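Local coordinates for UDP-L-Rhamnose Synthase (Acanthamoeba polyphaga mimivirus, PDB 7JID), which serves as a UDP-L-rhamnose synthase, an NADP-binding oxidoreductase that makes the activated sugar UDP-L-rhamnose, at residues A[18-28]-A[199-207]; A[181-189]-A[241-252]. All coordinates share one frame; numbering follows the deposited sequence.

Contact 1 (18-28 with 199-207) packs two helices on the six-stranded parallel sheet, and its M18 side chain comes to about 7 Å from the bound NADP. Contact 2 (181-189 with 241-252) forms the small two-stranded sheet that holds the uracil end of the bound UDP-sugar. Together they show the cofactor side and the sugar-nucleotide side of this enzyme being built by different parts of one chain. Contacts 1 and 2 lie on opposite sides of the chain's centre; the centres of contacts 1 and 2 are 35 Å apart, and the nearest atoms of contacts 1 and 2 about 17 Å apart. The chain nevertheless connects them closely, since helix 195-207 is the next element after strand 184-185.

Contact 1: residues A[18-28]-A[199-207]; sequences MVSKILEQQGE and IPVMIDMAR
R207 reaches across to Q26 and E28, the two residues flanking the G27 helix end, and grips both with the edge of its guanidinium. R207 NH2 forms a salt bridge with E28 OE2 (2.8 Å), which it meets from above the carboxylate plane, 68° out of it. R207 NH2 also bonds Q26 OE1 at 2.9 Å, and R207 NH1 adds a second bond to Q26 OE1 at 3.1 Å, so one amide oxygen takes two donors. A bend at chi3 (-81°) turns the end of R207 toward them. W6 NE1 and M4 N hold E28 OE1, which steadies the carboxylate, and a water links Q26 NE2 to P200 O. G27, with positive phi, closes helix 14-25 in a Schellman motif.

Toward the M18 end of the helix the packing is tight, three carbon pairs being closer than usual van der Waals contact. I22 straddles two isoleucines: I22 CD1 presses on I199 CG2 (3.3 Å) and I22 CG2 on I203 CD1 (3.4 Å). V19 CG2 touches M202 CE at 3.4 Å, while L23 CD2 lies 3.8 Å from I203 CG2. The helix segments cross at -65°, their axes 10.6 Å apart. Both helices rest on one parallel sheet, the layered helix-on-sheet packing of a Rossmann fold.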
loop_
_atom_site.group_PDB
_atom_site.type_symbol
_atom_site.label_atom_id
_atom_site.label_comp_id
_atom_site.label_asym_id
_atom_site.label_seq_id
_atom_site.Cartn_x
_atom_site.Cartn_y
_atom_site.Cartn_z
ATOM N N MET A 18 -21.923 -1.157 15.952
ATOM C CA MET A 18 -23.157 -0.351 15.762
ATOM C C MET A 18 -23.948 -0.891 14.583
ATOM O O MET A 18 -25.178 -1.032 14.695
ATOM C CB MET A 18 -22.834 1.115 15.486
ATOM C CG MET A 18 -22.946 1.950 16.717
ATOM S SD MET A 18 -22.874 3.665 16.221
ATOM C CE MET A 18 -21.164 3.726 15.688
ATOM N N VAL A 19 -23.257 -1.158 13.485
ATOM C CA VAL A 19 -23.911 -1.688 12.270
ATOM C C VAL A 19 -24.488 -3.068 12.602
ATOM O O VAL A 19 -25.613 -3.339 12.196
ATOM C CB VAL A 19 -22.937 -1.751 11.091
ATOM C CG1 VAL A 19 -23.536 -2.431 9.876
ATOM C CG2 VAL A 19 -22.457 -0.365 10.708
ATOM N N SER A 20 -23.678 -3.934 13.207
ATOM C CA SER A 20 -24.088 -5.303 13.620
ATOM C C SER A 20 -25.434 -5.224 14.352
ATOM O O SER A 20 -26.387 -5.958 13.939
ATOM C CB SER A 20 -23.019 -5.939 14.476
ATOM O OG SER A 20 -23.359 -7.275 14.803
ATOM N N LYS A 21 -25.510 -4.363 15.370
ATOM C CA LYS A 21 -26.720 -4.181 16.227
ATOM C C LYS A 21 -27.933 -3.820 15.376
ATOM O O LYS A 21 -29.017 -4.398 15.617
ATOM C CB LYS A 21 -26.512 -3.096 17.279
ATOM C CG LYS A 21 -26.295 -3.636 18.680
ATOM C CD LYS A 21 -25.123 -3.010 19.401
ATOM C CE LYS A 21 -24.580 -3.890 20.509
ATOM N NZ LYS A 21 -23.126 -3.688 20.689
ATOM N N ILE A 22 -27.772 -2.888 14.432
ATOM C CA ILE A 22 -28.875 -2.439 13.546
ATOM C C ILE A 22 -29.278 -3.575 12.602
ATOM O O ILE A 22 -30.467 -3.722 12.370
ATOM C CB ILE A 22 -28.496 -1.156 12.788
ATOM C CG1 ILE A 22 -28.371 -0.001 13.782
ATOM C CG2 ILE A 22 -29.497 -0.869 11.673
ATOM C CD1 ILE A 22 -27.550 1.162 13.296
ATOM N N LEU A 23 -28.331 -4.338 12.041
ATOM C CA LEU A 23 -28.659 -5.455 11.119
ATOM C C LEU A 23 -29.526 -6.474 11.872
ATOM O O LEU A 23 -30.480 -7.021 11.256
ATOM C CB LEU A 23 -27.356 -6.075 10.595
ATOM C CG LEU A 23 -26.706 -5.353 9.401
ATOM C CD1 LEU A 23 -25.340 -5.960 9.109
ATOM C CD2 LEU A 23 -27.546 -5.391 8.145
ATOM N N GLU A 24 -29.233 -6.677 13.157
ATOM C CA GLU A 24 -29.877 -7.706 14.011
ATOM C C GLU A 24 -31.280 -7.230 14.403
ATOM O O GLU A 24 -32.210 -8.056 14.332
ATOM C CB GLU A 24 -28.974 -8.038 15.194
ATOM C CG GLU A 24 -27.872 -8.994 14.780
ATOM C CD GLU A 24 -27.081 -9.613 15.909
ATOM O OE1 GLU A 24 -26.865 -8.918 16.923
ATOM O OE2 GLU A 24 -26.663 -10.779 15.757
ATOM N N GLN A 25 -31.443 -5.939 14.710
ATOM C CA GLN A 25 -32.776 -5.335 14.994
ATOM C C GLN A 25 -33.657 -5.410 13.731
ATOM O O GLN A 25 -34.882 -5.564 13.869
ATOM C CB GLN A 25 -32.608 -3.915 15.555
ATOM C CG GLN A 25 -33.044 -2.795 14.620
ATOM C CD GLN A 25 -32.721 -1.417 15.156
ATOM O OE1 GLN A 25 -32.093 -1.257 16.204
ATOM N NE2 GLN A 25 -33.161 -0.397 14.437
ATOM N N GLN A 26 -33.065 -5.333 12.537
ATOM C CA GLN A 26 -33.776 -5.417 11.239
ATOM C C GLN A 26 -34.121 -6.875 10.884
ATOM O O GLN A 26 -34.696 -7.083 9.806
ATOM C CB GLN A 26 -32.938 -4.790 10.124
ATOM C CG GLN A 26 -32.810 -3.279 10.225
ATOM C CD GLN A 26 -32.232 -2.686 8.964
ATOM O OE1 GLN A 26 -31.892 -3.396 8.030
ATOM N NE2 GLN A 26 -32.041 -1.382 8.954
ATOM N N GLY A 27 -33.750 -7.847 11.721
ATOM C CA GLY A 27 -34.076 -9.274 11.508
ATOM C C GLY A 27 -33.060 -9.984 10.624
ATOM O O GLY A 27 -33.376 -11.078 10.110
ATOM N N GLU A 28 -31.875 -9.397 10.410
ATOM C CA GLU A 28 -30.830 -10.055 9.589
ATOM C C GLU A 28 -29.983 -10.978 10.465
ATOM O O GLU A 28 -29.895 -10.760 11.689
ATOM C CB GLU A 28 -29.939 -9.036 8.874
ATOM C CG GLU A 28 -30.709 -8.046 8.026
ATOM C CD GLU A 28 -31.398 -8.574 6.783
ATOM O OE1 GLU A 28 -30.807 -9.366 6.044
ATOM O OE2 GLU A 28 -32.508 -8.085 6.495
ATOM N N ILE A 199 -25.919 5.309 8.983
ATOM C CA ILE A 199 -25.739 3.828 9.035
ATOM C C ILE A 199 -26.933 3.179 8.325
ATOM O O ILE A 199 -26.715 2.322 7.473
ATOM C CB ILE A 199 -25.469 3.318 10.457
ATOM C CG1 ILE A 199 -24.001 3.522 10.815
ATOM C CG2 ILE A 199 -25.847 1.835 10.563
ATOM C CD1 ILE A 199 -23.662 3.214 12.237
ATOM N N PRO A 200 -28.190 3.598 8.593
ATOM C CA PRO A 200 -29.311 3.004 7.868
ATOM C C PRO A 200 -29.206 3.113 6.353
ATOM O O PRO A 200 -29.626 2.213 5.656
ATOM C CB PRO A 200 -30.502 3.820 8.385
ATOM C CG PRO A 200 -30.086 4.196 9.791
ATOM C CD PRO A 200 -28.615 4.529 9.635
ATOM N N VAL A 201 -28.687 4.235 5.855
ATOM C CA VAL A 201 -28.482 4.439 4.412
ATOM C C VAL A 201 -27.440 3.420 3.934
ATOM O O VAL A 201 -27.647 2.821 2.863
ATOM C CB VAL A 201 -28.063 5.890 4.171
ATOM C CG1 VAL A 201 -27.592 6.117 2.777
ATOM C CG2 VAL A 201 -29.174 6.882 4.516
ATOM N N MET A 202 -26.350 3.257 4.688
ATOM C CA MET A 202 -25.250 2.359 4.271
ATOM C C MET A 202 -25.830 0.938 4.164
ATOM O O MET A 202 -25.555 0.262 3.170
ATOM C CB MET A 202 -24.089 2.386 5.264
ATOM C CG MET A 202 -23.163 1.221 5.060
ATOM S SD MET A 202 -21.718 1.333 6.059
ATOM C CE MET A 202 -22.442 1.090 7.653
ATOM N N ILE A 203 -26.601 0.532 5.167
ATOM C CA ILE A 203 -27.234 -0.820 5.193
ATOM C C ILE A 203 -28.154 -0.944 3.974
ATOM O O ILE A 203 -28.186 -2.025 3.347
ATOM C CB ILE A 203 -27.971 -1.079 6.517
ATOM C CG1 ILE A 203 -26.968 -1.276 7.645
ATOM C CG2 ILE A 203 -28.895 -2.290 6.380
ATOM C CD1 ILE A 203 -27.529 -1.379 9.009
ATOM N N ASP A 204 -28.954 0.097 3.685
ATOM C CA ASP A 204 -29.876 0.070 2.523
ATOM C C ASP A 204 -29.074 -0.169 1.238
ATOM O O ASP A 204 -29.461 -0.970 0.392
ATOM C CB ASP A 204 -30.746 1.331 2.474
ATOM C CG ASP A 204 -31.883 1.212 1.465
ATOM O OD1 ASP A 204 -32.793 0.364 1.752
ATOM O OD2 ASP A 204 -31.815 1.865 0.380
ATOM N N MET A 205 -28.025 0.614 1.013
ATOM C CA MET A 205 -27.134 0.481 -0.152
ATOM C C MET A 205 -26.558 -0.951 -0.279
ATOM O O MET A 205 -26.592 -1.482 -1.395
ATOM C CB MET A 205 -26.003 1.517 -0.048
ATOM C CG MET A 205 -26.498 2.889 -0.320
ATOM S SD MET A 205 -25.171 4.100 -0.003
ATOM C CE MET A 205 -24.569 4.238 -1.683
ATOM N N ALA A 206 -26.104 -1.565 0.814
ATOM C CA ALA A 206 -25.519 -2.930 0.861
ATOM C C ALA A 206 -26.668 -3.928 0.577
ATOM O O ALA A 206 -26.515 -4.777 -0.317
ATOM C CB ALA A 206 -24.881 -3.205 2.190
ATOM N N ARG A 207 -27.833 -3.710 1.174
ATOM C CA ARG A 207 -29.015 -4.572 0.863
ATOM C C ARG A 207 -29.287 -4.534 -0.642
ATOM O O ARG A 207 -29.617 -5.617 -1.267
ATOM C CB ARG A 207 -30.213 -4.124 1.696
ATOM C CG ARG A 207 -31.448 -4.975 1.443
ATOM C CD ARG A 207 -32.514 -4.607 2.415
ATOM N NE ARG A 207 -32.286 -5.269 3.686
ATOM C CZ ARG A 207 -32.003 -4.682 4.821
ATOM N NH1 ARG A 207 -31.901 -3.371 4.896
ATOM N NH2 ARG A 207 -31.868 -5.415 5.906
HETATM O O HOH W 1 -31.574 0.325 6.378
HETATM O O HOH W 2 -32.771 -8.269 3.144
#

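Contact 2: residues A[181-189]-A[241-252]; sequences SYSRICSIP and WENMSREQQLAI. With AWU ([[(2~{R},3~{S},4~{R},5~{R})-5-[2,4-bis(oxidanylidene)pyrimidin-1-yl]-3,4-bis(oxidanyl)oxolan-2-yl]methoxy-oxidanyl-phosphoryl] [(2~{R},3~{R},4~{R},5~{R},6~{S})-6-methyl-3,4,5-tris(oxidanyl)oxan-2-yl] hydrogen phosphate), chain C; EDO (1,2-ethanediol), chain H; EDO (1,2-ethanediol), chain J; EDO (1,2-ethanediol), chain I.
The short parallel pairing of 184-185 with 242-243, in which I185 sits beside N243, forms one wall of the UDP-sugar pocket. I185 N donates to E242 O (2.8 Å), and I185 O accepts M244 N (2.9 Å) on one face of its carbonyl plane and N243 ND2 (3.1 Å) on the other. N243 ND2 is also bonded to N225 OD1, which ties the pair to helix 224-234.

On the R184 side of the sheet, M244 SD sits 3.8 Å above the centre of the R184 guanidinium plane, the two side chains crossing at about a right angle. CG of M244 lies between its backbone N and carbonyl carbon (chi1 64°), and the extended chain beyond carries CE to uracil N3. The aliphatic part of R184 runs beside E242, and a water joins R184 NH1 to E242 OE1 and N243 O. R184 NH1 and Q248 NE2, both donors, merely abut. Q248 turns its OE1 to S245 N, while S245 OG accepts Q248 N, a capping box at the start of helix 246-252. In the same helix, Q249 NE2 donates to the ribose O2C of AWU (2.6 Å). That amide also packs against C186 CB.

The ligand meets the backbone of 184-186 on the edge away from E242 and M244: uracil N3 donates to R184 O (2.8 Å, N-H...O angle 170°), and C186 N donates to uracil O2 (2.9 Å). Uracil C5 lies over one face of the Y182 ring, off its centre. The peptide groups 184-185 and 185-186 thus each give one polar atom to segment 241-252 and the other to the base. R184 O, an acceptor, suits the N3-H of uracil, whereas neutral cytosine would present a lone pair there, and this carbonyl would be expected to favour uracil.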
loop_
_atom_site.group_PDB
_atom_site.type_symbol
_atom_site.label_atom_id
_atom_site.label_comp_id
_atom_site.label_asym_id
_atom_site.label_seq_id
_atom_site.Cartn_x
_atom_site.Cartn_y
_atom_site.Cartn_z
ATOM N N SER A 181 -13.122 17.200 24.559
ATOM C CA SER A 181 -12.004 16.774 25.448
ATOM C C SER A 181 -10.768 17.633 25.193
ATOM O O SER A 181 -9.833 17.579 26.022
ATOM C CB SER A 181 -11.703 15.297 25.298
ATOM O OG SER A 181 -10.895 15.051 24.153
ATOM N N TYR A 182 -10.722 18.383 24.096
ATOM C CA TYR A 182 -9.470 19.017 23.616
ATOM C C TYR A 182 -9.348 20.418 24.233
ATOM O O TYR A 182 -10.304 21.193 24.157
ATOM C CB TYR A 182 -9.412 19.050 22.082
ATOM C CG TYR A 182 -9.187 17.713 21.413
ATOM C CD1 TYR A 182 -8.496 16.684 22.032
ATOM C CD2 TYR A 182 -9.654 17.478 20.125
ATOM C CE1 TYR A 182 -8.308 15.452 21.414
ATOM C CE2 TYR A 182 -9.499 16.246 19.512
ATOM C CZ TYR A 182 -8.796 15.228 20.133
ATOM O OH TYR A 182 -8.588 13.993 19.543
ATOM N N SER A 183 -8.207 20.687 24.870
ATOM C CA SER A 183 -7.842 21.990 25.493
ATOM C C SER A 183 -7.962 23.123 24.479
ATOM O O SER A 183 -8.416 24.208 24.870
ATOM C CB SER A 183 -6.447 21.949 26.067
ATOM O OG SER A 183 -6.384 20.999 27.129
ATOM N N ARG A 184 -7.512 22.908 23.243
ATOM C CA ARG A 184 -7.546 23.925 22.176
ATOM C C ARG A 184 -8.192 23.310 20.929
ATOM O O ARG A 184 -7.934 22.110 20.660
ATOM C CB ARG A 184 -6.145 24.473 21.871
ATOM C CG ARG A 184 -5.516 25.200 23.055
ATOM C CD ARG A 184 -4.383 26.120 22.621
ATOM N NE ARG A 184 -3.262 25.302 22.238
ATOM C CZ ARG A 184 -2.216 25.686 21.509
ATOM N NH1 ARG A 184 -2.102 26.904 21.016
ATOM N NH2 ARG A 184 -1.284 24.793 21.257
ATOM N N ILE A 185 -8.971 24.138 20.237
ATOM C CA ILE A 185 -9.805 23.702 19.085
ATOM C C ILE A 185 -9.268 24.400 17.854
ATOM O O ILE A 185 -9.218 25.631 17.830
ATOM C CB ILE A 185 -11.275 24.056 19.350
ATOM C CG1 ILE A 185 -11.812 23.342 20.601
ATOM C CG2 ILE A 185 -12.110 23.787 18.118
ATOM C CD1 ILE A 185 -11.820 21.837 20.546
ATOM N N CYS A 186 -8.926 23.605 16.837
ATOM C CA CYS A 186 -8.615 24.113 15.498
ATOM C C CYS A 186 -9.918 24.111 14.710
ATOM O O CYS A 186 -10.305 23.026 14.244
ATOM C CB CYS A 186 -7.503 23.308 14.841
ATOM S SG CYS A 186 -7.067 23.971 13.237
ATOM N N SER A 187 -10.642 25.245 14.676
ATOM C CA SER A 187 -11.992 25.277 14.055
ATOM C C SER A 187 -11.875 25.471 12.539
ATOM O O SER A 187 -11.473 26.544 12.051
ATOM C CB SER A 187 -12.916 26.305 14.680
ATOM O OG SER A 187 -14.243 26.240 14.171
ATOM N N ILE A 188 -12.346 24.504 11.768
ATOM C CA ILE A 188 -12.301 24.575 10.287
ATOM C C ILE A 188 -13.575 23.918 9.753
ATOM O O ILE A 188 -13.907 22.816 10.174
ATOM C CB ILE A 188 -11.031 23.890 9.716
ATOM C CG1 ILE A 188 -9.713 24.540 10.198
ATOM C CG2 ILE A 188 -11.092 23.867 8.193
ATOM C CD1 ILE A 188 -8.455 23.790 9.791
ATOM N N PRO A 189 -14.295 24.548 8.794
ATOM C CA PRO A 189 -15.481 23.923 8.185
ATOM C C PRO A 189 -15.094 22.601 7.508
ATOM O O PRO A 189 -14.138 22.552 6.740
ATOM C CB PRO A 189 -16.006 24.970 7.197
ATOM C CG PRO A 189 -15.470 26.274 7.750
ATOM C CD PRO A 189 -14.111 25.917 8.287
ATOM N N TRP A 241 -14.191 27.688 25.125
ATOM C CA TRP A 241 -13.031 26.953 24.591
ATOM C C TRP A 241 -12.040 27.944 23.994
ATOM O O TRP A 241 -12.439 29.047 23.578
ATOM C CB TRP A 241 -13.480 25.879 23.586
ATOM C CG TRP A 241 -14.228 26.413 22.415
ATOM C CD1 TRP A 241 -13.723 26.728 21.193
ATOM C CD2 TRP A 241 -15.636 26.731 22.356
ATOM N NE1 TRP A 241 -14.709 27.189 20.370
ATOM C CE2 TRP A 241 -15.894 27.195 21.052
ATOM C CE3 TRP A 241 -16.713 26.637 23.242
ATOM C CZ2 TRP A 241 -17.161 27.609 20.639
ATOM C CZ3 TRP A 241 -17.970 27.036 22.827
ATOM C CH2 TRP A 241 -18.186 27.499 21.533
ATOM N N GLU A 242 -10.779 27.508 23.900
ATOM C CA GLU A 242 -9.701 28.268 23.239
ATOM C C GLU A 242 -9.532 27.764 21.803
ATOM O O GLU A 242 -9.554 26.537 21.598
ATOM C CB GLU A 242 -8.407 28.077 24.029
ATOM C CG GLU A 242 -7.247 28.882 23.485
ATOM C CD GLU A 242 -6.005 28.852 24.371
ATOM O OE1 GLU A 242 -4.991 29.417 23.954
ATOM O OE2 GLU A 242 -6.057 28.263 25.480
ATOM N N ASN A 243 -9.390 28.678 20.855
ATOM C CA ASN A 243 -9.100 28.327 19.443
ATOM C C ASN A 243 -7.594 28.338 19.234
ATOM O O ASN A 243 -6.865 29.053 20.008
ATOM C CB ASN A 243 -9.797 29.246 18.455
ATOM C CG ASN A 243 -11.258 28.880 18.298
ATOM O OD1 ASN A 243 -12.107 29.725 18.527
ATOM N ND2 ASN A 243 -11.566 27.641 17.927
ATOM N N MET A 244 -7.139 27.533 18.297
ATOM C CA MET A 244 -5.753 27.575 17.797
ATOM C C MET A 244 -5.792 27.448 16.290
ATOM O O MET A 244 -6.779 26.899 15.726
ATOM C CB MET A 244 -4.894 26.466 18.415
ATOM C CG MET A 244 -5.329 25.046 18.045
ATOM S SD MET A 244 -4.093 23.880 18.591
ATOM C CE MET A 244 -5.009 22.347 18.369
ATOM N N SER A 245 -4.723 27.869 15.641
ATOM C CA SER A 245 -4.577 27.834 14.170
ATOM C C SER A 245 -4.114 26.431 13.725
ATOM O O SER A 245 -3.727 25.643 14.578
ATOM C CB SER A 245 -3.558 28.854 13.727
ATOM O OG SER A 245 -2.269 28.461 14.161
ATOM N N ARG A 246 -4.277 26.140 12.441
ATOM C CA ARG A 246 -3.731 24.916 11.767
ATOM C C ARG A 246 -2.239 24.739 12.086
ATOM O O ARG A 246 -1.814 23.622 12.363
ATOM C CB ARG A 246 -3.969 25.092 10.263
ATOM C CG ARG A 246 -3.513 23.915 9.425
ATOM C CD ARG A 246 -4.570 22.858 9.351
ATOM N NE ARG A 246 -4.161 21.836 8.373
ATOM C CZ ARG A 246 -4.581 21.744 7.119
ATOM N NH1 ARG A 246 -5.392 22.640 6.573
ATOM N NH2 ARG A 246 -4.145 20.739 6.385
ATOM N N GLU A 247 -1.470 25.843 12.049
ATOM C CA GLU A 247 0.004 25.854 12.293
ATOM C C GLU A 247 0.289 25.540 13.770
ATOM O O GLU A 247 1.192 24.728 14.047
ATOM C CB GLU A 247 0.549 27.219 11.853
ATOM C CG GLU A 247 0.418 27.498 10.362
ATOM C CD GLU A 247 -0.983 27.786 9.802
ATOM O OE1 GLU A 247 -1.842 28.405 10.534
ATOM O OE2 GLU A 247 -1.264 27.301 8.647
ATOM N N GLN A 248 -0.435 26.145 14.707
ATOM C CA GLN A 248 -0.316 25.812 16.150
ATOM C C GLN A 248 -0.604 24.322 16.355
ATOM O O GLN A 248 0.120 23.662 17.126
ATOM C CB GLN A 248 -1.276 26.651 16.987
ATOM C CG GLN A 248 -0.730 28.036 17.307
ATOM C CD GLN A 248 -1.804 28.884 17.952
ATOM O OE1 GLN A 248 -2.861 29.103 17.374
ATOM N NE2 GLN A 248 -1.566 29.326 19.188
ATOM N N GLN A 249 -1.664 23.810 15.700
ATOM C CA GLN A 249 -2.037 22.388 15.863
ATOM C C GLN A 249 -0.932 21.479 15.296
ATOM O O GLN A 249 -0.643 20.486 15.941
ATOM C CB GLN A 249 -3.358 22.129 15.139
ATOM C CG GLN A 249 -3.847 20.700 15.308
ATOM C CD GLN A 249 -5.069 20.411 14.456
ATOM O OE1 GLN A 249 -5.017 20.396 13.216
ATOM N NE2 GLN A 249 -6.194 20.296 15.125
ATOM N N LEU A 250 -0.412 21.787 14.119
ATOM C CA LEU A 250 0.614 20.952 13.439
ATOM C C LEU A 250 1.777 20.746 14.410
ATOM O O LEU A 250 2.372 19.676 14.407
ATOM C CB LEU A 250 1.051 21.617 12.135
ATOM C CG LEU A 250 1.982 20.772 11.260
ATOM C CD1 LEU A 250 1.283 19.504 10.806
ATOM C CD2 LEU A 250 2.426 21.567 10.047
ATOM N N ALA A 251 2.109 21.764 15.217
ATOM C CA ALA A 251 3.295 21.701 16.097
ATOM C C ALA A 251 3.111 20.727 17.258
ATOM O O ALA A 251 4.135 20.195 17.764
ATOM C CB ALA A 251 3.619 23.084 16.590
ATOM N N ILE A 252 1.878 20.477 17.686
ATOM C CA ILE A 252 1.626 19.672 18.903
ATOM C C ILE A 252 1.110 18.286 18.513
ATOM O O ILE A 252 0.949 17.482 19.446
ATOM C CB ILE A 252 0.731 20.392 19.929
ATOM C CG1 ILE A 252 -0.669 20.737 19.412
ATOM C CG2 ILE A 252 1.449 21.641 20.449
ATOM C CD1 ILE A 252 -1.722 20.729 20.479
HETATM P PA AWU C . -8.362 13.636 15.926
HETATM O O1A AWU C . -6.882 13.720 15.919
HETATM O O2A AWU C . -9.064 13.391 17.251
HETATM O O3A AWU C . -9.055 12.441 15.063
HETATM P PB AWU C . -8.407 11.653 13.767
HETATM O O1B AWU C . -7.858 12.573 12.649
HETATM O O2B AWU C . -7.508 10.518 14.304
HETATM O O3B AWU C . -9.780 11.058 13.199
HETATM C "C5'" AWU C . -10.308 8.365 10.831
HETATM O "O5'" AWU C . -10.258 9.124 12.024
HETATM C "C4'" AWU C . -11.392 8.915 9.922
HETATM O "O4'" AWU C . -11.368 8.286 8.621
HETATM C "C3'" AWU C . -11.166 10.381 9.739
HETATM O "O3'" AWU C . -12.320 10.921 9.152
HETATM C "C2'" AWU C . -11.000 11.131 11.057
HETATM C "C1'" AWU C . -10.045 10.471 11.950
HETATM N N1 AWU C . -8.306 18.713 17.011
HETATM C C2 AWU C . -8.343 19.907 17.711
HETATM O O2 AWU C . -9.187 20.778 17.414
HETATM N N3 AWU C . -7.535 20.042 18.810
HETATM C C4 AWU C . -6.601 19.109 19.136
HETATM O O4 AWU C . -5.900 19.306 20.196
HETATM C C5 AWU C . -6.579 17.899 18.441
HETATM C C6 AWU C . -7.365 17.745 17.304
HETATM C C1C AWU C . -9.182 18.510 15.822
HETATM C C2C AWU C . -8.508 17.997 14.550
HETATM C C3C AWU C . -9.674 17.249 13.855
HETATM C C4C AWU C . -10.444 16.748 15.034
HETATM C C5C AWU C . -10.334 15.262 15.301
HETATM C "C6'" AWU C . -10.598 6.939 11.295
HETATM O "O2'" AWU C . -12.228 11.056 11.751
HETATM O O2C AWU C . -8.076 19.100 13.793
HETATM O O3C AWU C . -10.522 18.156 13.176
HETATM O O4C AWU C . -9.954 17.389 16.204
HETATM O O5C AWU C . -8.922 14.952 15.295
HETATM C C1 EDO H . -15.114 30.987 23.257
HETATM O O1 EDO H . -15.663 30.113 24.195
HETATM C C2 EDO H . -15.541 30.668 21.877
HETATM O O2 EDO H . -14.482 30.301 21.020
HETATM C C1 EDO J . -7.240 27.663 10.701
HETATM O O1 EDO J . -5.901 28.002 10.987
HETATM C C2 EDO J . -8.112 27.396 11.900
HETATM O O2 EDO J . -8.573 28.523 12.619
HETATM C C1 EDO I . -13.445 22.165 24.276
HETATM O O1 EDO I . -12.214 22.696 24.738
HETATM C C2 EDO I . -14.568 22.544 25.188
HETATM O O2 EDO I . -14.782 21.587 26.220
HETATM O O HOH W 3 -4.370 29.212 20.897
HETATM O O HOH W 4 -9.443 27.714 15.199
#